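Local coordinates for protein hydrolase (Bacteroides thetaiotaomicron, PDB 2OBB) that binds magnesium and is probably a hydrolase of the HAD type, although its substrate and physiological role are unknown, at residues Ile26-Ala29 / Val30-Leu33; Trp106-Ile109 / Tyr110-Lys114. One frame throughout, in Å; residues are numbered along the deposited sequence.

Contact 1: residues Ile26-Ala29 / Val30-Leu33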
# COMPACT_ATOMS: atom_id res chain seq x y z
N ILE A 26 6.41 14.01 10.38
CA ILE A 26 5.21 14.59 9.78
C ILE A 26 4.27 14.98 10.93
O ILE A 26 4.07 14.19 11.85
CB ILE A 26 4.55 13.63 8.83
CG1 ILE A 26 5.59 13.13 7.81
CG2 ILE A 26 3.30 14.26 8.18
CD1 ILE A 26 5.98 14.13 6.77
N PRO A 27 3.75 16.23 10.92
CA PRO A 27 2.95 16.69 12.05
C PRO A 27 1.99 15.62 12.54
O PRO A 27 1.30 15.01 11.74
CB PRO A 27 2.22 17.89 11.48
CG PRO A 27 3.25 18.51 10.57
CD PRO A 27 3.85 17.27 9.88
N PHE A 28 2.02 15.37 13.85
CA PHE A 28 1.03 14.53 14.55
C PHE A 28 1.05 13.06 14.14
O PHE A 28 0.13 12.32 14.50
CB PHE A 28 -0.37 15.13 14.42
CG PHE A 28 -0.40 16.59 14.79
CD1 PHE A 28 -0.32 16.99 16.11
CD2 PHE A 28 -0.45 17.57 13.79
CE1 PHE A 28 -0.29 18.36 16.45
CE2 PHE A 28 -0.44 18.92 14.10
CZ PHE A 28 -0.35 19.32 15.44
N ALA A 29 2.11 12.65 13.45
CA ALA A 29 2.19 11.25 12.99
C ALA A 29 2.19 10.30 14.18
O ALA A 29 1.27 9.47 14.33
CB ALA A 29 3.43 11.03 12.06
N VAL A 30 3.20 10.46 15.04
CA VAL A 30 3.42 9.55 16.19
C VAL A 30 2.26 9.55 17.21
O VAL A 30 1.70 8.51 17.59
CB VAL A 30 4.71 9.89 16.93
CG1 VAL A 30 4.76 9.09 18.21
CG2 VAL A 30 5.91 9.59 16.06
N GLU A 31 1.88 10.74 17.62
CA GLU A 31 0.69 10.89 18.40
C GLU A 31 -0.58 10.23 17.80
O GLU A 31 -1.36 9.64 18.54
CB GLU A 31 0.48 12.38 18.65
CG GLU A 31 -0.90 12.76 19.02
CD GLU A 31 -0.99 14.23 19.30
OE1 GLU A 31 0.08 14.83 19.64
OE2 GLU A 31 -2.12 14.79 19.16
N THR A 32 -0.79 10.35 16.49
CA THR A 32 -2.03 9.83 15.88
C THR A 32 -1.98 8.29 15.89
O THR A 32 -2.99 7.61 16.14
CB THR A 32 -2.26 10.38 14.41
OG1 THR A 32 -2.32 11.82 14.45
CG2 THR A 32 -3.57 9.86 13.79
N LEU A 33 -0.79 7.77 15.64
CA LEU A 33 -0.58 6.35 15.64
C LEU A 33 -0.79 5.81 17.06
O LEU A 33 -1.47 4.79 17.24
CB LEU A 33 0.81 6.01 15.07
CG LEU A 33 0.99 6.13 13.56
CD1 LEU A 33 2.49 6.02 13.14
CD2 LEU A 33 0.15 5.09 12.82
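Phe28 and Thr32 meet across the first turn of helix 29-38, where a type II beta turn from Ile26 to Ala29 leads into the helix and Phe28 takes the N-cap position. The turn is closed by Ala29 N bonding to Ile26 O at 3.0 Å. Phe28 O is gripped twice by one residue: Thr32 N reaches it at 2.9 Å, and Thr32 OG1 donates to it at 2.5 Å. The two donors come from opposite faces of the carbonyl plane, each tilted well away from it. The hydroxyl reaches this oxygen because OG1 stands beside the backbone N of Thr32 (chi1 -58°), turned back toward the start of the helix, while CG2 is anti to that nitrogen. A valine in place of the threonine would probably leave Phe28 O without the hydroxyl donor, with a methyl lying against it instead. One residue on, Leu33 N bonds to Ala29 O at 3.0 Å, and the leucine CG rests 3.4 Å from the same oxygen. On the exposed side the Phe28 ring and the extended Glu31 chain run side by side, with OE1 at the ring edge, 4.2 Å from CD1. The Glu25 carboxylate, through OE2, accepts a hydrogen bond from Val30 N. Ala29, Thr32 and Leu33 pack on Trp106 of helix 106-115, while Val30 and Leu33 turn to Leu66 in a loop.

Contact 2: residues Trp106-Ile109 / Tyr110-Lys114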
# COMPACT_ATOMS: atom_id res chain seq x y z
N TRP A 106 -2.50 13.50 8.98
CA TRP A 106 -2.85 12.54 10.00
C TRP A 106 -4.21 12.80 10.66
O TRP A 106 -4.89 11.84 11.02
CB TRP A 106 -1.72 12.46 11.01
CG TRP A 106 -0.58 11.69 10.42
CD1 TRP A 106 0.56 12.19 9.85
CD2 TRP A 106 -0.46 10.26 10.38
NE1 TRP A 106 1.39 11.14 9.44
CE2 TRP A 106 0.78 9.95 9.76
CE3 TRP A 106 -1.29 9.22 10.80
CZ2 TRP A 106 1.21 8.63 9.54
CZ3 TRP A 106 -0.84 7.87 10.58
CH2 TRP A 106 0.39 7.61 9.97
N GLY A 107 -4.61 14.07 10.77
CA GLY A 107 -6.00 14.41 11.10
C GLY A 107 -7.03 13.64 10.27
O GLY A 107 -7.95 13.03 10.82
N ILE A 108 -6.86 13.65 8.95
CA ILE A 108 -7.82 13.03 8.07
C ILE A 108 -7.66 11.51 8.09
O ILE A 108 -8.65 10.79 8.07
CB ILE A 108 -7.79 13.60 6.63
CG1 ILE A 108 -8.48 14.96 6.59
CG2 ILE A 108 -8.65 12.74 5.69
CD1 ILE A 108 -7.54 16.12 6.60
N ILE A 109 -6.42 11.02 8.17
CA ILE A 109 -6.18 9.60 8.29
C ILE A 109 -7.00 9.08 9.47
O ILE A 109 -7.75 8.11 9.34
CB ILE A 109 -4.65 9.25 8.45
CG1 ILE A 109 -3.89 9.43 7.12
CG2 ILE A 109 -4.47 7.81 8.97
CD1 ILE A 109 -2.32 9.29 7.25
N TYR A 110 -6.87 9.75 10.62
CA TYR A 110 -7.58 9.37 11.83
C TYR A 110 -9.11 9.39 11.67
O TYR A 110 -9.79 8.40 11.98
CB TYR A 110 -7.13 10.25 12.98
CG TYR A 110 -7.83 9.90 14.27
CD1 TYR A 110 -7.49 8.74 14.97
CD2 TYR A 110 -8.83 10.72 14.77
CE1 TYR A 110 -8.16 8.40 16.16
CE2 TYR A 110 -9.50 10.40 15.95
CZ TYR A 110 -9.16 9.24 16.65
OH TYR A 110 -9.82 8.96 17.83
N GLU A 111 -9.66 10.51 11.20
CA GLU A 111 -11.10 10.56 10.92
C GLU A 111 -11.55 9.41 10.01
O GLU A 111 -12.60 8.81 10.23
CB GLU A 111 -11.50 11.91 10.34
CG GLU A 111 -12.93 11.98 9.85
CD GLU A 111 -13.32 13.38 9.37
OE1 GLU A 111 -12.42 14.26 9.23
OE2 GLU A 111 -14.54 13.62 9.13
N MSE A 112 -10.78 9.09 8.98
CA MSE A 112 -11.19 8.05 8.02
C MSE A 112 -11.28 6.66 8.69
O MSE A 112 -12.27 5.94 8.51
CB MSE A 112 -10.23 8.01 6.83
CG MSE A 112 -10.21 9.27 6.00
SE MSE A 112 -9.04 9.10 4.41
CE MSE A 112 -7.37 8.59 5.16
N ILE A 113 -10.25 6.30 9.44
CA ILE A 113 -10.22 5.05 10.20
C ILE A 113 -11.35 5.00 11.25
O ILE A 113 -12.10 4.01 11.34
CB ILE A 113 -8.86 4.86 10.89
CG1 ILE A 113 -7.76 4.84 9.86
CG2 ILE A 113 -8.84 3.62 11.73
CD1 ILE A 113 -6.40 4.73 10.42
N LYS A 114 -11.45 6.08 12.03
CA LYS A 114 -12.38 6.17 13.15
C LYS A 114 -13.83 6.18 12.70
O LYS A 114 -14.66 5.49 13.27
CB LYS A 114 -12.08 7.43 13.97
CG LYS A 114 -12.85 7.53 15.27
CD LYS A 114 -12.16 6.74 16.38
CE LYS A 114 -13.05 6.67 17.62
NZ LYS A 114 -12.95 7.92 18.42
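Ile108 and Ile109 meet Met112 and Ile113 one turn further along helix 106-115, on the side where the packing is tight. Ile108 CG2 lies 3.8 Å from CG of Met112, a selenomethionine, and is also close to its selenium. The chain of Met112 runs extended to SE and then bends (chi3 -55°), which carries CE back over the helix to within 3.5 Å of Ile109 CA. Ile109 and Ile113 instead lie alongside each other, CG2 of the first 3.9 Å from CD1 of the second. At its other branch, Ile109 sets CD1 over one face of the Trp106 indole, 3.6 Å above the plane and offset toward the rim. Four successive backbone bonds hold this spacing, from Tyr110 N to Trp106 O through Ile113 N to Ile109 O; the bond from Glu111 N to Gly107 O is almost straight at 176°.

The other side is looser. Gly107 is exposed and brings no side chain, Glu111 stretches outward to a salt bridge with Lys117, and Lys114 is exposed too. Tyr110 forms a flank turned to helix 29-38, where it touches Leu35. Its CG is anti to the backbone N (chi1 -179°), and the ring stands out from the helix, leaning toward Lys114; its OH is bonded to Glu39, and Lys114 NZ adds a weak bond to that OH at 3.4 Å.

Ile109 and Ile113 face strand 93-95 through Ile95 and Leu93, Ile122 of helix 119-123 touches Ile108 and Met112, and Val100 of the second subunit packs on Met112 and Ile113. An amphipathic helix laid against a parallel sheet is consistent with the Rossmann-like alpha/beta fold of HAD-type proteins, to which this chain probably belongs.

Along the chain the contacts come in series, neither nested nor crossed. After strand 5-8, which leads to the metal-binding Asp9 and Asp11, contact 1 ends the following loop and starts helix 29-38. The chain then builds the rest of the sheet and passes Asp97, the third magnesium ligand, after strand 93-95 before contact 2 forms within helix 106-115. Distant in sequence, the two helices meet directly by packing: Ala29 CB sits 3.3 Å from Trp106 NE1, Thr32 OG1 lies against Trp106 CB, and Thr32 CG2 against Tyr110 CB. Trp106 NE1 also bonds to Thr13 O, joining this interface to the loop beyond strand 5-8.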